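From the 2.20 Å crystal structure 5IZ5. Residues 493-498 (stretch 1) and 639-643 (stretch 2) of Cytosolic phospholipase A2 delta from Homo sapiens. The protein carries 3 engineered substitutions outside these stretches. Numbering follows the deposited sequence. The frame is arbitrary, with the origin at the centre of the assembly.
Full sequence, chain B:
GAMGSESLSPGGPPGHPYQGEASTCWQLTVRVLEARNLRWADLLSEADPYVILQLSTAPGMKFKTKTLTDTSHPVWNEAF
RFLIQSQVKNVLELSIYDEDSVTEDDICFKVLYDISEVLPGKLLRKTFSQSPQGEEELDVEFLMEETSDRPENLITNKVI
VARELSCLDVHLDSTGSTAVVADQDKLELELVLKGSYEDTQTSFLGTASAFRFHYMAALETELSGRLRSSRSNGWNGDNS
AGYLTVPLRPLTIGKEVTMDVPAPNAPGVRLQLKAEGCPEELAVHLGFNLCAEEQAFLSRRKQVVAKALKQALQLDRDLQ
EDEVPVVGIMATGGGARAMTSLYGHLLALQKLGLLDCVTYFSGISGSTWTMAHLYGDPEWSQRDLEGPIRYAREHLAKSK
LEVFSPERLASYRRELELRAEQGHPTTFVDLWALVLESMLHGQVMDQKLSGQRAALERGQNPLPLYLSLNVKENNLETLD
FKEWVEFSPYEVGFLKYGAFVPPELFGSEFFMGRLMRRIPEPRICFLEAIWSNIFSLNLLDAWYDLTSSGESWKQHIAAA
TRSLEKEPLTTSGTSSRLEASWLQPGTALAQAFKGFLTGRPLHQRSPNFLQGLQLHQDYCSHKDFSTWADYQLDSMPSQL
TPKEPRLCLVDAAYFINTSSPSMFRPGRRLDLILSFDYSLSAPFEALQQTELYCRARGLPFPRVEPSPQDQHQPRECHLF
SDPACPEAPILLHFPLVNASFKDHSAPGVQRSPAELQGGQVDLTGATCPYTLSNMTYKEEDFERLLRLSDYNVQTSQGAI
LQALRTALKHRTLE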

# COMPACT_ATOMS: atom_id res chain seq x y z
N GLY B 493 0.56 -5.92 -3.23
CA GLY B 493 1.36 -6.15 -2.03
C GLY B 493 2.55 -5.25 -1.80
O GLY B 493 2.83 -4.34 -2.58
N PHE B 494 3.24 -5.55 -0.71
CA PHE B 494 4.35 -4.76 -0.22
C PHE B 494 5.64 -5.34 -0.73
O PHE B 494 5.96 -6.50 -0.44
CB PHE B 494 4.40 -4.81 1.32
CG PHE B 494 3.33 -4.00 1.99
CD1 PHE B 494 3.65 -2.77 2.54
CD2 PHE B 494 2.03 -4.49 2.11
CE1 PHE B 494 2.68 -2.03 3.18
CE2 PHE B 494 1.06 -3.74 2.75
CZ PHE B 494 1.39 -2.51 3.28
N LEU B 495 6.41 -4.53 -1.45
CA LEU B 495 7.75 -4.92 -1.89
C LEU B 495 8.67 -5.21 -0.69
O LEU B 495 9.40 -6.20 -0.67
CB LEU B 495 8.35 -3.84 -2.81
CG LEU B 495 7.60 -3.55 -4.12
CD1 LEU B 495 8.21 -2.35 -4.85
CD2 LEU B 495 7.57 -4.77 -5.03
N LYS B 496 8.60 -4.38 0.35
CA LYS B 496 9.45 -4.55 1.54
C LYS B 496 9.22 -5.87 2.30
O LYS B 496 10.17 -6.49 2.79
CB LYS B 496 9.22 -3.37 2.49
CG LYS B 496 10.13 -3.30 3.73
CD LYS B 496 9.40 -2.65 4.92
CE LYS B 496 9.39 -1.15 4.87
NZ LYS B 496 9.06 -0.60 6.21
N TYR B 497 7.96 -6.31 2.40
CA TYR B 497 7.62 -7.48 3.23
C TYR B 497 7.44 -8.78 2.44
O TYR B 497 7.27 -9.87 3.02
CB TYR B 497 6.34 -7.21 4.03
CG TYR B 497 6.39 -6.02 4.96
CD1 TYR B 497 7.15 -6.03 6.12
CD2 TYR B 497 5.63 -4.89 4.69
CE1 TYR B 497 7.18 -4.93 6.97
CE2 TYR B 497 5.65 -3.79 5.53
CZ TYR B 497 6.42 -3.82 6.67
OH TYR B 497 6.44 -2.73 7.51
N GLY B 498 7.47 -8.68 1.11
CA GLY B 498 7.30 -9.84 0.25
C GLY B 498 5.97 -10.54 0.49
O GLY B 498 5.92 -11.76 0.61
N GLN B 639 6.77 -1.59 15.86
CA GLN B 639 6.15 -0.42 15.21
C GLN B 639 5.99 -0.57 13.68
O GLN B 639 5.69 0.42 13.01
CB GLN B 639 6.97 0.84 15.49
CG GLN B 639 7.48 0.95 16.93
CD GLN B 639 8.17 2.28 17.20
OE1 GLN B 639 9.12 2.66 16.51
NE2 GLN B 639 7.69 3.00 18.21
N LEU B 640 6.18 -1.77 13.15
CA LEU B 640 6.03 -1.98 11.70
C LEU B 640 4.58 -2.24 11.29
O LEU B 640 3.71 -2.38 12.14
CB LEU B 640 6.96 -3.10 11.22
CG LEU B 640 8.46 -2.76 11.26
CD1 LEU B 640 9.27 -3.85 10.57
CD2 LEU B 640 8.76 -1.42 10.61
N THR B 641 4.33 -2.33 9.98
CA THR B 641 2.96 -2.40 9.45
C THR B 641 2.14 -3.67 9.78
O THR B 641 0.91 -3.59 9.89
CB THR B 641 2.96 -2.16 7.92
OG1 THR B 641 3.49 -0.85 7.64
CG2 THR B 641 1.56 -2.25 7.31
N PRO B 642 2.80 -4.85 9.92
CA PRO B 642 2.02 -6.07 10.13
C PRO B 642 1.02 -6.00 11.28
O PRO B 642 -0.06 -6.56 11.17
CB PRO B 642 3.11 -7.12 10.42
CG PRO B 642 4.26 -6.65 9.61
CD PRO B 642 4.23 -5.15 9.76
N LYS B 643 1.36 -5.28 12.34
CA LYS B 643 0.47 -5.17 13.49
C LYS B 643 -0.68 -4.17 13.34
O LYS B 643 -1.54 -4.11 14.22
CB LYS B 643 1.28 -5.01 14.78
CG LYS B 643 1.02 -3.81 15.68
CD LYS B 643 1.80 -2.58 15.26
CE LYS B 643 1.44 -1.40 16.15
NZ LYS B 643 2.08 -0.14 15.67

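Tyr497 is the centre of this small contact, which buries 214 Å² in all between segments more than 140 residues apart in sequence. Its CA lies 9.0 Å from the CA of Pro642, so the backbones stay well separated and side chains must bridge the gap. In the m rotamer (chi1 -59°), the tyrosine ring reaches across and sets its hydroxyl beside the backbone of the other stretch. There the amide N of Thr641 donates a hydrogen bond to Tyr497 OH, 3.3 Å long and nearly straight at 164°, the sole hydrogen bond between the stretches. A phenol suits the position: its rigid ring spans the distance and fills apolar space, while its oxygen accepts the N-H of Thr641, a buried residue. Tyr497 OH also has a hydrogen-bond partner elsewhere in the structure.

Thr641 covers the next largest area and turns its CA-to-CB bond toward stretch 1. Its two branches meet different neighbours: CG2 packs 4.0 Å from CZ of Phe494, approaching that ring obliquely, whereas OG1 lies 3.5 Å from Tyr497 OH and is hydrogen-bonded elsewhere in the structure. A beta-branched residue with one methyl and one hydroxyl thus serves both an aromatic and a polar neighbour.

Leu640 and Pro642 add apolar contacts to the tyrosine. Leu640 CD1 sits at the ring edge, 4.3 Å from Tyr497 CE1, and its CB is 3.8 Å from Tyr497 OH. Pro642 points its CB sideways but still contributes through its ring, with CD 4.0 Å from Tyr497 CZ. Aliphatic carbons suit an aromatic neighbour here, since all the residues that touch are buried. Within stretch 1, a weak hydrogen bond from Gly498 N to Phe494 O (3.1 Å) closes the turn that carries Tyr497, and the positive phi of Gly498 is one that glycine adopts readily.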